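Local atomic coordinates of rhodopsin (Todarodes pacificus, PDB entry 2Z73), a protein that detects dim light for vision, using isomerisation of 11-cis retinal to trigger G-protein signalling that activates phospholipase C. Residues F81-V86 with L272-Y277. Numbering follows the deposited sequence.
Sequences FTFSLV and LSWSPY. With RET (retinal), chain D; PLM (palmitic acid), chain E.
F83 of transmembrane helix 2 and W274 of transmembrane helix 6 approach from opposite directions and meet across the interior of the bundle. Their CA atoms are 13.6 Å apart, so between these two segments the gap is bridged by the F83 and W274 side chains, without a hydrogen bond. The contact is apolar: F83 CZ lies 3.8 Å from W274 CZ2, and F83 CE1 sits in the indole plane at the edge of its six-membered ring. The ring planes stand at 85°, with centroids 5.8 Å apart, in an oblique pairing. In F83, CG lies opposite the backbone N (chi1 -169°), which brings the phenyl ring up to the indole; W274 instead sets CG beside the backbone N (chi1 -71°), and the far end of its ring system swings in to meet the phenyl group.

Retinal meets the indole both over a face and at its rim. Its C18 methyl lies over one face, off toward the rim, while C20 meets the rim at W274 CZ3 (3.6 Å), next to CH2, which also touches F83. W274 CB packs against C3 of the ionone ring at 3.7 Å. A leucine in place of W274 would probably deprive the end of F83 of its aromatic neighbour and open a gap beside the C18 and C20 methyls. Y277, one turn on, brings CE1 to 4.2 Å from the same C20, and its hydroxyl is hydrogen-bonded to E180 and S187.

Helix 294-306 lines the junction as well, with K305 against F83 and A304 against W274. On the outward side of helix 2, a palmitic acid chain runs over one face of F81. W274, two residues before the P276 kink, belongs to the CWxP-type motif of transmembrane helix 6, here with serine in the first position, and forms part of the retinal pocket of an opsin-family receptor.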
ATOM      1  N   PHE A  81       4.061   6.709  -3.867  1.00 45.63           N
ATOM      2  CA  PHE A  81       4.973   7.532  -4.637  1.00 44.66           C
ATOM      3  C   PHE A  81       6.174   7.920  -3.765  1.00 43.62           C
ATOM      4  O   PHE A  81       7.318   7.656  -4.123  1.00 44.03           O
ATOM      5  CB  PHE A  81       4.291   8.817  -5.113  1.00 44.63           C
ATOM      6  CG  PHE A  81       5.221   9.735  -5.858  1.00 44.94           C
ATOM      7  CD1 PHE A  81       5.483   9.532  -7.203  1.00 40.57           C
ATOM      8  CD2 PHE A  81       5.893  10.756  -5.193  1.00 42.89           C
ATOM      9  CE1 PHE A  81       6.400  10.325  -7.869  1.00 41.81           C
ATOM     10  CE2 PHE A  81       6.814  11.559  -5.852  1.00 40.53           C
ATOM     11  CZ  PHE A  81       7.070  11.344  -7.192  1.00 39.98           C
ATOM     12  N   THR A  82       5.880   8.546  -2.626  1.00 42.03           N
ATOM     13  CA  THR A  82       6.894   9.010  -1.687  1.00 42.13           C
ATOM     14  C   THR A  82       7.770   7.875  -1.168  1.00 41.65           C
ATOM     15  O   THR A  82       8.961   8.060  -0.940  1.00 43.07           O
ATOM     16  CB  THR A  82       6.258   9.726  -0.457  1.00 44.03           C
ATOM     17  OG1 THR A  82       5.184  10.567  -0.884  1.00 40.98           O
ATOM     18  CG2 THR A  82       7.296  10.587   0.261  1.00 40.92           C
ATOM     19  N   PHE A  83       7.177   6.707  -0.958  1.00 41.44           N
ATOM     20  CA  PHE A  83       7.949   5.565  -0.470  1.00 41.19           C
ATOM     21  C   PHE A  83       9.021   5.228  -1.505  1.00 38.54           C
ATOM     22  O   PHE A  83      10.208   5.147  -1.203  1.00 39.02           O
ATOM     23  CB  PHE A  83       7.043   4.349  -0.294  1.00 43.61           C
ATOM     24  CG  PHE A  83       7.689   3.221   0.447  1.00 40.78           C
ATOM     25  CD1 PHE A  83       7.453   3.050   1.807  1.00 40.97           C
ATOM     26  CD2 PHE A  83       8.548   2.343  -0.206  1.00 39.35           C
ATOM     27  CE1 PHE A  83       8.060   2.021   2.511  1.00 40.32           C
ATOM     28  CE2 PHE A  83       9.164   1.309   0.484  1.00 39.23           C
ATOM     29  CZ  PHE A  83       8.921   1.143   1.846  1.00 41.65           C
ATOM     30  N   SER A  84       8.573   5.030  -2.737  1.00 39.85           N
ATOM     31  CA  SER A  84       9.461   4.685  -3.828  1.00 39.47           C
ATOM     32  C   SER A  84      10.541   5.741  -4.064  1.00 39.56           C
ATOM     33  O   SER A  84      11.694   5.394  -4.347  1.00 39.61           O
ATOM     34  CB  SER A  84       8.643   4.474  -5.108  1.00 38.86           C
ATOM     35  OG  SER A  84       7.561   3.571  -4.869  1.00 35.20           O
ATOM     36  N   LEU A  85      10.172   7.017  -3.943  1.00 35.85           N
ATOM     37  CA  LEU A  85      11.120   8.109  -4.151  1.00 35.98           C
ATOM     38  C   LEU A  85      12.237   8.073  -3.106  1.00 36.85           C
ATOM     39  O   LEU A  85      13.422   7.896  -3.422  1.00 38.58           O
ATOM     40  CB  LEU A  85      10.419   9.468  -4.034  1.00 34.62           C
ATOM     41  CG  LEU A  85      10.951  10.674  -4.840  1.00 35.95           C
ATOM     42  CD1 LEU A  85      10.680  11.944  -4.046  1.00 30.62           C
ATOM     43  CD2 LEU A  85      12.441  10.549  -5.139  1.00 33.71           C
ATOM     44  N   VAL A  86      11.825   8.258  -1.856  1.00 37.93           N
ATOM     45  CA  VAL A  86      12.725   8.306  -0.733  1.00 36.67           C
ATOM     46  C   VAL A  86      13.491   7.018  -0.438  1.00 39.46           C
ATOM     47  O   VAL A  86      14.650   7.063  -0.049  1.00 39.35           O
ATOM     48  CB  VAL A  86      11.969   8.735   0.539  1.00 35.37           C
ATOM     49  CG1 VAL A  86      12.922   8.784   1.730  1.00 30.56           C
ATOM     50  CG2 VAL A  86      11.332  10.083   0.326  1.00 29.89           C
ATOM     51  N   LEU A 272       1.424  -9.914   1.468  1.00 49.02           N
ATOM     52  CA  LEU A 272       2.413 -10.835   0.918  1.00 50.07           C
ATOM     53  C   LEU A 272       3.774 -10.174   0.816  1.00 48.91           C
ATOM     54  O   LEU A 272       4.799 -10.839   0.922  1.00 49.07           O
ATOM     55  CB  LEU A 272       1.998 -11.309  -0.479  1.00 53.45           C
ATOM     56  CG  LEU A 272       0.849 -12.304  -0.562  1.00 56.87           C
ATOM     57  CD1 LEU A 272       0.450 -12.481  -2.013  1.00 59.66           C
ATOM     58  CD2 LEU A 272       1.271 -13.628   0.056  1.00 56.81           C
ATOM     59  N   SER A 273       3.784  -8.863   0.603  1.00 48.63           N
ATOM     60  CA  SER A 273       5.038  -8.125   0.484  1.00 45.83           C
ATOM     61  C   SER A 273       5.707  -7.803   1.827  1.00 46.14           C
ATOM     62  O   SER A 273       6.922  -7.928   1.959  1.00 45.82           O
ATOM     63  CB  SER A 273       4.812  -6.818  -0.284  1.00 44.12           C
ATOM     64  OG  SER A 273       4.256  -7.059  -1.555  1.00 42.28           O
ATOM     65  N   TRP A 274       4.922  -7.393   2.820  1.00 46.57           N
ATOM     66  CA  TRP A 274       5.493  -7.039   4.116  1.00 50.36           C
ATOM     67  C   TRP A 274       5.616  -8.141   5.164  1.00 49.45           C
ATOM     68  O   TRP A 274       6.579  -8.155   5.932  1.00 51.07           O
ATOM     69  CB  TRP A 274       4.729  -5.863   4.747  1.00 53.73           C
ATOM     70  CG  TRP A 274       4.943  -4.550   4.064  1.00 55.80           C
ATOM     71  CD1 TRP A 274       4.231  -4.045   3.014  1.00 56.99           C
ATOM     72  CD2 TRP A 274       5.950  -3.575   4.368  1.00 56.54           C
ATOM     73  NE1 TRP A 274       4.730  -2.821   2.647  1.00 56.13           N
ATOM     74  CE2 TRP A 274       5.783  -2.506   3.461  1.00 56.31           C
ATOM     75  CE3 TRP A 274       6.978  -3.501   5.320  1.00 56.13           C
ATOM     76  CZ2 TRP A 274       6.607  -1.370   3.475  1.00 57.23           C
ATOM     77  CZ3 TRP A 274       7.804  -2.370   5.338  1.00 54.36           C
ATOM     78  CH2 TRP A 274       7.611  -1.323   4.421  1.00 55.88           C
ATOM     79  N   SER A 275       4.655  -9.058   5.209  1.00 46.48           N
ATOM     80  CA  SER A 275       4.689 -10.113   6.215  1.00 43.67           C
ATOM     81  C   SER A 275       6.013 -10.848   6.352  1.00 43.55           C
ATOM     82  O   SER A 275       6.427 -11.163   7.461  1.00 44.12           O
ATOM     83  CB  SER A 275       3.555 -11.098   5.975  1.00 44.46           C
ATOM     84  OG  SER A 275       2.309 -10.427   6.094  1.00 43.22           O
ATOM     85  N   PRO A 276       6.698 -11.134   5.236  1.00 43.30           N
ATOM     86  CA  PRO A 276       7.975 -11.836   5.394  1.00 41.37           C
ATOM     87  C   PRO A 276       8.948 -11.036   6.278  1.00 42.82           C
ATOM     88  O   PRO A 276       9.372 -11.506   7.335  1.00 44.57           O
ATOM     89  CB  PRO A 276       8.471 -11.967   3.957  1.00 40.70           C
ATOM     90  CG  PRO A 276       7.197 -12.069   3.176  1.00 37.90           C
ATOM     91  CD  PRO A 276       6.325 -11.027   3.816  1.00 39.92           C
ATOM     92  N   TYR A 277       9.279  -9.820   5.835  1.00 43.69           N
ATOM     93  CA  TYR A 277      10.191  -8.928   6.547  1.00 40.59           C
ATOM     94  C   TYR A 277       9.732  -8.765   7.979  1.00 39.48           C
ATOM     95  O   TYR A 277      10.536  -8.816   8.913  1.00 40.60           O
ATOM     96  CB  TYR A 277      10.252  -7.558   5.853  1.00 39.95           C
ATOM     97  CG  TYR A 277      11.189  -6.549   6.493  1.00 37.17           C
ATOM     98  CD1 TYR A 277      10.697  -5.478   7.246  1.00 32.71           C
ATOM     99  CD2 TYR A 277      12.572  -6.685   6.365  1.00 37.72           C
ATOM    100  CE1 TYR A 277      11.559  -4.570   7.859  1.00 32.86           C
ATOM    101  CE2 TYR A 277      13.452  -5.786   6.972  1.00 36.49           C
ATOM    102  CZ  TYR A 277      12.942  -4.731   7.715  1.00 38.60           C
ATOM    103  OH  TYR A 277      13.829  -3.839   8.294  1.00 34.90           O
TER
HETATM  104  C1  RET D1000       5.869  -3.832  10.233  1.00 54.64           C
HETATM  105  C2  RET D1000       4.902  -4.970   9.798  1.00 56.03           C
HETATM  106  C3  RET D1000       4.456  -4.935   8.346  1.00 59.21           C
HETATM  107  C4  RET D1000       3.909  -3.560   7.925  1.00 58.46           C
HETATM  108  C5  RET D1000       4.815  -2.404   8.351  1.00 58.59           C
HETATM  109  C6  RET D1000       5.710  -2.503   9.386  1.00 57.36           C
HETATM  110  C7  RET D1000       6.619  -1.351   9.792  1.00 56.24           C
HETATM  111  C8  RET D1000       7.714  -0.895   9.042  1.00 54.05           C
HETATM  112  C9  RET D1000       8.642   0.229   9.236  1.00 52.16           C
HETATM  113  C10 RET D1000       9.549   0.333   8.256  1.00 49.84           C
HETATM  114  C11 RET D1000      10.589   1.310   8.017  1.00 47.63           C
HETATM  115  C12 RET D1000      11.485   1.349   6.985  1.00 49.35           C
HETATM  116  C13 RET D1000      11.840   0.420   5.843  1.00 46.46           C
HETATM  117  C14 RET D1000      12.755   0.811   4.904  1.00 41.26           C
HETATM  118  C15 RET D1000      13.166  -0.036   3.778  1.00 39.18           C
HETATM  119  C16 RET D1000       5.666  -3.546  11.721  1.00 52.61           C
HETATM  120  C17 RET D1000       7.306  -4.435  10.111  1.00 51.45           C
HETATM  121  C18 RET D1000       4.565  -1.206   7.473  1.00 58.95           C
HETATM  122  C19 RET D1000       8.495   1.158  10.424  1.00 49.13           C
HETATM  123  C20 RET D1000      11.130  -0.951   5.813  1.00 45.59           C
HETATM  124  C1  PLM E1001      -3.226  19.970  -9.654  1.00 70.61           C
HETATM  125  O2  PLM E1001      -2.758  20.557 -10.622  1.00 68.14           O
HETATM  126  C2  PLM E1001      -3.067  18.450  -9.560  1.00 70.91           C
HETATM  127  C3  PLM E1001      -2.273  17.987  -8.330  1.00 70.14           C
HETATM  128  C4  PLM E1001      -1.062  17.162  -8.752  1.00 69.46           C
HETATM  129  C5  PLM E1001      -0.433  16.466  -7.579  1.00 68.77           C
HETATM  130  C6  PLM E1001       0.763  15.671  -8.045  1.00 67.87           C
HETATM  131  C7  PLM E1001       1.705  15.409  -6.891  1.00 67.50           C
HETATM  132  C8  PLM E1001       2.944  14.609  -7.323  1.00 67.42           C
HETATM  133  C9  PLM E1001       3.655  13.964  -6.131  1.00 67.60           C
HETATM  134  CA  PLM E1001       4.766  14.828  -5.579  1.00 67.48           C
HETATM  135  CB  PLM E1001       4.994  14.522  -4.112  1.00 66.79           C
HETATM  136  CC  PLM E1001       6.332  15.053  -3.637  1.00 65.53           C
HETATM  137  CD  PLM E1001       6.543  14.744  -2.168  1.00 62.41           C
HETATM  138  CE  PLM E1001       7.929  14.191  -1.939  1.00 63.97           C
HETATM  139  CF  PLM E1001       8.767  15.072  -1.029  1.00 63.33           C
HETATM  140  CG  PLM E1001      10.159  14.488  -0.814  1.00 63.51           C